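Local coordinates for protein TRAP-type transporter, periplasmic component (Cupriavidus necator, PDB 4P8B) that binds (2S)-2-acetolactate as the periplasmic solute-binding component of a TRAP-type transporter, probably handing the solute on for uptake, at residues 54-57 with 58-62; 157-160 with 161-164; 303-306 with 307-310. All coordinates share one frame; numbering follows the deposited sequence. Where two conformers were deposited one is given.

Contact 1. Residues 54-57 with 58-62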
loop_
_atom_site.group_PDB
_atom_site.type_symbol
_atom_site.label_atom_id
_atom_site.label_comp_id
_atom_site.label_asym_id
_atom_site.label_seq_id
_atom_site.Cartn_x
_atom_site.Cartn_y
_atom_site.Cartn_z
ATOM N N ASP A 54 19.779 4.804 -5.841
ATOM C CA ASP A 54 20.985 5.602 -5.608
ATOM C C ASP A 54 21.976 4.810 -4.766
ATOM O O ASP A 54 23.181 4.809 -5.047
ATOM C CB ASP A 54 20.678 6.941 -4.920
ATOM C CG ASP A 54 19.867 7.895 -5.785
ATOM O OD1 ASP A 54 19.725 7.643 -6.996
ATOM O OD2 ASP A 54 19.382 8.916 -5.246
ATOM N N LEU A 55 21.505 4.110 -3.740
ATOM C CA LEU A 55 22.432 3.376 -2.888
ATOM C C LEU A 55 23.059 2.211 -3.641
ATOM O O LEU A 55 24.240 1.911 -3.457
ATOM C CB LEU A 55 21.722 2.851 -1.645
ATOM C CG LEU A 55 21.309 3.881 -0.595
ATOM C CD1 LEU A 55 20.561 3.190 0.549
ATOM C CD2 LEU A 55 22.504 4.652 -0.040
ATOM N N VAL A 56 22.284 1.536 -4.479
ATOM C CA VAL A 56 22.812 0.414 -5.248
ATOM C C VAL A 56 23.898 0.873 -6.198
ATOM O O VAL A 56 24.962 0.246 -6.295
ATOM C CB VAL A 56 21.714 -0.301 -6.044
ATOM C CG1 VAL A 56 22.334 -1.225 -7.082
ATOM C CG2 VAL A 56 20.779 -1.059 -5.095
ATOM N N LYS A 57 23.652 1.974 -6.889
ATOM C CA LYS A 57 24.633 2.500 -7.819
ATOM C C LYS A 57 25.899 2.837 -7.063
ATOM O O LYS A 57 26.990 2.408 -7.454
ATOM C CB LYS A 57 24.077 3.732 -8.518
ATOM C CG LYS A 57 24.935 4.163 -9.700
ATOM C CD LYS A 57 24.185 5.150 -10.566
ATOM C CE LYS A 57 24.519 6.571 -10.172
ATOM N NZ LYS A 57 25.765 7.012 -10.857
ATOM N N GLN A 58 25.767 3.607 -5.993
ATOM C CA GLN A 58 26.895 4.029 -5.176
ATOM C C GLN A 58 27.722 2.846 -4.689
ATOM O O GLN A 58 28.943 2.850 -4.822
ATOM C CB GLN A 58 26.387 4.839 -3.981
ATOM C CG GLN A 58 27.484 5.355 -3.058
ATOM C CD GLN A 58 26.976 6.386 -2.060
ATOM O OE1 GLN A 58 25.779 6.676 -1.999
ATOM N NE2 GLN A 58 27.890 6.941 -1.267
ATOM N N ARG A 59 27.059 1.824 -4.158
ATOM C CA ARG A 59 27.734 0.725 -3.463
ATOM C C ARG A 59 28.205 -0.387 -4.397
ATOM O O ARG A 59 28.945 -1.295 -3.977
ATOM C CB ARG A 59 26.797 0.161 -2.384
ATOM C CG ARG A 59 26.479 1.172 -1.289
ATOM C CD ARG A 59 25.450 0.628 -0.306
ATOM N NE ARG A 59 25.085 1.611 0.715
ATOM C CZ ARG A 59 24.145 1.430 1.651
ATOM N NH1 ARG A 59 23.459 0.294 1.722
ATOM N NH2 ARG A 59 23.907 2.388 2.529
ATOM N N THR A 60 27.800 -0.323 -5.660
ATOM C CA THR A 60 28.345 -1.225 -6.674
ATOM C C THR A 60 29.351 -0.531 -7.581
ATOM O O THR A 60 29.666 -1.038 -8.655
ATOM C CB THR A 60 27.259 -1.842 -7.567
ATOM O OG1 THR A 60 26.581 -0.807 -8.307
ATOM C CG2 THR A 60 26.273 -2.630 -6.715
ATOM N N ASN A 61 29.814 0.639 -7.161
ATOM C CA ASN A 61 30.812 1.367 -7.938
ATOM C C ASN A 61 30.274 1.756 -9.311
ATOM O O ASN A 61 31.041 1.979 -10.246
ATOM C CB ASN A 61 32.095 0.525 -8.096
ATOM C CG ASN A 61 32.840 0.324 -6.778
ATOM O OD1 ASN A 61 32.890 1.222 -5.940
ATOM N ND2 ASN A 61 33.470 -0.854 -6.613
ATOM N N GLY A 62 28.952 1.854 -9.442
ATOM C CA GLY A 62 28.356 2.234 -10.708
ATOM C C GLY A 62 27.995 1.052 -11.589
ATOM O O GLY A 62 27.493 1.232 -12.695
#
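A Schellman motif closes helix 44-59, and K57 O is the acceptor that defines it: G62 N donates to it over 2.8 Å. N61 takes positive phi (63°) as the C-prime residue, which turns the chain back so that G62 N can face the last turn, with a weak N61 N to Q58 O bond. One residue earlier, V56 O carries two donors of T60 that arrive from opposite faces of its carbonyl plane, the amide N at 3.0 Å and OG1 at 2.8 Å. With chi1 at 63°, OG1 of T60 sits between its own N and carbonyl carbon and folds back over the helix end, while CG2 lies 4.2 Å from V56 CG1. One bond earlier in the helix, R59 N donates to L55 O. The side chains of those two residues run alongside each other: both methyls of L55 lie against the guanidinium, CD2 within 3.7 Å of R59 NH2, with CD1 over one face toward its rim. R59 NH1 forms a salt bridge with D270. Helix 258-279 covers this side, A267 touching L55 and V56, while T60 OG1 also bonds to I64 N on the way from helix 44-59 to strand 66-69 of the beta-alpha-beta unit.

Contact 2. Residues 157-160 with 161-164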
loop_
_atom_site.group_PDB
_atom_site.type_symbol
_atom_site.label_atom_id
_atom_site.label_comp_id
_atom_site.label_asym_id
_atom_site.label_seq_id
_atom_site.Cartn_x
_atom_site.Cartn_y
_atom_site.Cartn_z
ATOM N N VAL A 157 -10.459 7.192 4.277
ATOM C CA VAL A 157 -11.495 7.431 3.273
ATOM C C VAL A 157 -11.845 8.913 3.142
ATOM O O VAL A 157 -12.042 9.614 4.142
ATOM C CB VAL A 157 -12.747 6.545 3.556
ATOM C CG1 VAL A 157 -13.398 6.868 4.924
ATOM C CG2 VAL A 157 -13.776 6.676 2.449
ATOM N N SER A 158 -11.865 9.398 1.908
ATOM C CA SER A 158 -12.235 10.772 1.618
ATOM C C SER A 158 -13.379 10.795 0.636
ATOM O O SER A 158 -13.607 9.853 -0.110
ATOM C CB SER A 158 -11.067 11.564 1.046
ATOM O OG SER A 158 -10.725 11.152 -0.280
ATOM N N ASN A 159 -14.093 11.911 0.621
ATOM C CA ASN A 159 -15.120 12.137 -0.380
ATOM C C ASN A 159 -15.473 13.619 -0.474
ATOM O O ASN A 159 -14.979 14.420 0.335
ATOM C CB ASN A 159 -16.370 11.289 -0.098
ATOM C CG ASN A 159 -17.245 11.854 0.994
ATOM O OD1 ASN A 159 -18.293 12.435 0.720
ATOM N ND2 ASN A 159 -16.849 11.645 2.246
ATOM N N SER A 160 -16.280 13.967 -1.470
ATOM C CA SER A 160 -16.636 15.360 -1.717
ATOM C C SER A 160 -18.002 15.765 -1.143
ATOM O O SER A 160 -18.360 16.953 -1.182
ATOM C CB SER A 160 -16.668 15.635 -3.209
ATOM O OG SER A 160 -17.760 14.950 -3.789
ATOM N N LYS A 161 -18.761 14.796 -0.628
ATOM C CA LYS A 161 -20.165 15.038 -0.290
ATOM C C LYS A 161 -20.467 15.287 1.164
ATOM O O LYS A 161 -21.214 16.215 1.469
ATOM C CB LYS A 161 -21.035 13.875 -0.767
ATOM C CG LYS A 161 -21.141 13.818 -2.290
ATOM C CD LYS A 161 -22.235 12.873 -2.738
ATOM C CE LYS A 161 -22.497 13.000 -4.235
ATOM N NZ LYS A 161 -23.513 12.010 -4.690
ATOM N N ARG A 162 -19.977 14.438 2.054
ATOM C CA ARG A 162 -20.408 14.522 3.449
ATOM C C ARG A 162 -19.457 13.824 4.385
ATOM O O ARG A 162 -18.658 12.975 4.002
ATOM C CB ARG A 162 -21.812 13.913 3.613
ATOM C CG ARG A 162 -21.890 12.443 3.212
ATOM C CD ARG A 162 -23.306 11.891 3.405
ATOM N NE ARG A 162 -23.475 10.529 2.901
ATOM C CZ ARG A 162 -23.712 10.200 1.630
ATOM N NH1 ARG A 162 -23.803 11.135 0.687
ATOM N NH2 ARG A 162 -23.850 8.923 1.294
ATOM N N GLU A 163 -19.573 14.170 5.653
ATOM C CA GLU A 163 -18.800 13.522 6.696
ATOM C C GLU A 163 -19.193 12.056 6.862
ATOM O O GLU A 163 -20.379 11.728 6.835
ATOM C CB GLU A 163 -19.033 14.276 7.995
ATOM C CG GLU A 163 -18.292 13.686 9.154
ATOM C CD GLU A 163 -18.477 14.468 10.438
ATOM O OE1 GLU A 163 -19.587 15.008 10.674
ATOM O OE2 GLU A 163 -17.514 14.563 11.225
ATOM N N ILE A 164 -18.201 11.187 7.020
ATOM C CA ILE A 164 -18.431 9.771 7.296
ATOM C C ILE A 164 -18.114 9.460 8.761
ATOM O O ILE A 164 -16.966 9.572 9.219
ATOM C CB ILE A 164 -17.569 8.882 6.385
ATOM C CG1 ILE A 164 -17.919 9.113 4.921
ATOM C CG2 ILE A 164 -17.713 7.418 6.771
ATOM C CD1 ILE A 164 -17.087 8.260 3.956
#
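N159 OD1 is gripped by two successive backbone amides, K161 N at 2.8 Å and R162 N at 2.9 Å. The two approach differently: K161 N stands well above the plane of the side-chain carbonyl, whereas R162 N is tilted from it by 17° and makes the straighter bond. ND2 donates to R162 O over 2.9 Å, the acceptor almost exactly in the amide plane. Three bonds to two residues fix the flip and the rotation of a buried side chain, and chi1 of 78° swings CG in beneath the turn. The bond from K161 N makes this an Asx turn, set where strand 156-159 ends, and the chain reverses through S160 and K161, the directions of 157-160 and 161-164 differing by 152°; N159 fills the inside of that bend. K161 is exposed, its chain leading away from the turn, and R162 bonds D169 O through NE. Further back along the two arms, V157 and I164 meet tip to tip, V157 CG2 lying 4.0 Å from I164 CD1. That CD1 also packs 3.8 Å from N159 ND2, while T235 and F233 of strand 233-235 flank V157 and N159.

Contact 3. Residues 303-306 with 307-310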
loop_
_atom_site.group_PDB
_atom_site.type_symbol
_atom_site.label_atom_id
_atom_site.label_comp_id
_atom_site.label_asym_id
_atom_site.label_seq_id
_atom_site.Cartn_x
_atom_site.Cartn_y
_atom_site.Cartn_z
ATOM N N HIS A 303 -12.388 12.233 13.185
ATOM C CA HIS A 303 -11.817 11.148 13.979
ATOM C C HIS A 303 -12.959 10.439 14.697
ATOM O O HIS A 303 -13.761 11.064 15.385
ATOM C CB HIS A 303 -10.792 11.731 14.962
ATOM C CG HIS A 303 -9.721 12.540 14.285
ATOM N ND1 HIS A 303 -8.608 11.967 13.713
ATOM C CD2 HIS A 303 -9.613 13.874 14.062
ATOM C CE1 HIS A 303 -7.857 12.908 13.169
ATOM N NE2 HIS A 303 -8.437 14.077 13.382
ATOM N N LEU A 304 -13.049 9.123 14.506
ATOM C CA LEU A 304 -14.131 8.322 15.079
ATOM C C LEU A 304 -13.973 8.084 16.580
ATOM O O LEU A 304 -12.855 7.953 17.087
ATOM C CB LEU A 304 -14.184 6.932 14.406
ATOM C CG LEU A 304 -14.348 6.953 12.883
ATOM C CD1 LEU A 304 -14.421 5.538 12.356
ATOM C CD2 LEU A 304 -15.594 7.711 12.517
ATOM N N THR A 305 -15.094 8.012 17.277
ATOM C CA THR A 305 -15.063 7.517 18.644
ATOM C C THR A 305 -14.735 6.026 18.638
ATOM O O THR A 305 -14.911 5.346 17.628
ATOM C CB THR A 305 -16.403 7.719 19.325
ATOM O OG1 THR A 305 -17.411 6.945 18.666
ATOM C CG2 THR A 305 -16.823 9.193 19.310
ATOM N N PRO A 306 -14.278 5.501 19.779
ATOM C CA PRO A 306 -14.091 4.049 19.824
ATOM C C PRO A 306 -15.374 3.290 19.471
ATOM O O PRO A 306 -15.305 2.288 18.782
ATOM C CB PRO A 306 -13.647 3.798 21.271
ATOM C CG PRO A 306 -12.971 5.065 21.662
ATOM C CD PRO A 306 -13.757 6.166 20.987
ATOM N N ALA A 307 -16.534 3.767 19.883
ATOM C CA ALA A 307 -17.781 3.088 19.523
ATOM C C ALA A 307 -18.054 3.123 18.009
ATOM O O ALA A 307 -18.466 2.126 17.419
ATOM C CB ALA A 307 -18.943 3.668 20.300
ATOM N N GLU A 308 -17.839 4.276 17.384
ATOM C CA GLU A 308 -18.019 4.393 15.937
ATOM C C GLU A 308 -17.067 3.442 15.197
ATOM O O GLU A 308 -17.449 2.800 14.210
ATOM C CB GLU A 308 -17.825 5.847 15.479
ATOM C CG GLU A 308 -19.004 6.730 15.809
ATOM C CD GLU A 308 -18.711 8.206 15.628
ATOM O OE1 GLU A 308 -17.528 8.595 15.694
ATOM O OE2 GLU A 308 -19.680 8.961 15.479
ATOM N N HIS A 309 -15.843 3.339 15.687
ATOM C CA HIS A 309 -14.865 2.427 15.116
ATOM C C HIS A 309 -15.362 0.978 15.224
ATOM O O HIS A 309 -15.305 0.213 14.256
ATOM C CB HIS A 309 -13.533 2.604 15.841
ATOM C CG HIS A 309 -12.386 1.918 15.177
ATOM N ND1 HIS A 309 -12.058 0.608 15.439
ATOM C CD2 HIS A 309 -11.482 2.360 14.267
ATOM C CE1 HIS A 309 -11.004 0.269 14.722
ATOM N NE2 HIS A 309 -10.634 1.313 14.002
ATOM N N ASP A 310 -15.880 0.604 16.381
ATOM C CA ASP A 310 -16.340 -0.766 16.547
ATOM C C ASP A 310 -17.534 -1.089 15.647
ATOM O O ASP A 310 -17.696 -2.232 15.221
ATOM C CB ASP A 310 -16.678 -1.063 18.002
ATOM C CG ASP A 310 -16.789 -2.542 18.265
ATOM O OD1 ASP A 310 -15.738 -3.215 18.263
ATOM O OD2 ASP A 310 -17.922 -3.028 18.451
#
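T305 and E308 exchange bonds in both directions: E308 N donates to T305 OG1 at 3.0 Å, and T305 N donates to E308 OE1, also at 3.0 Å. This is a capping box, with T305 as the N-cap of helix 306-315. Both bonds are close to straight, 163° at the hydroxyl and 166° at the carboxylate, where the donor reaches OE1 on its anti side and somewhat out of plane. The glutamate gets there by lying back across the threonine. Its CG is anti to its carbonyl carbon (chi1 -76°) and the chain beyond is extended, which brings CG within 3.3 Å of T305 OG1 and carries the carboxylate past the hydroxyl to the amide behind it. Of the opening-turn amides, E308 N takes the hydroxyl in place of a backbone carbonyl; from H309 N, bonded to T305 O at 2.9 Å, and D310 N, bonded to P306 O, the ordinary helical pattern has begun. L304, just ahead of the cap, crosses the glutamate, CB 3.9 Å from E308 CB at its base and CD2 3.8 Å from E308 OE1 at its end. In the next shell, R165 forms a salt bridge with E308 OE2 through NE, a second hold on the carboxylate that would be expected to keep it ionised. The cap lies at the surface, where strand 300-302 passes into helix 306-315, and the ring of H309 meets F115 edge-to-face on another side of that helix.

How the contacts relate
Contacts 2 and 3 are neighbours, their centres about 16 Å apart, and they touch where L304 CD2 packs 4.0 Å from I164 O. R165, which directly follows 161-164, ties them further: the arginine that holds E308 also pairs with E163 of contact 2. Contact 1 lies across the centre of the chain, about 45 Å and 47 Å from the other two between centres, and touches neither. Contact 2 comes nearest the acetolactate pocket, the side chain of V157 being about 12 Å from the ligand and about 8 Å from that of R155, which binds it; contacts 1 and 3 lie away from the site, each at an end of a helix.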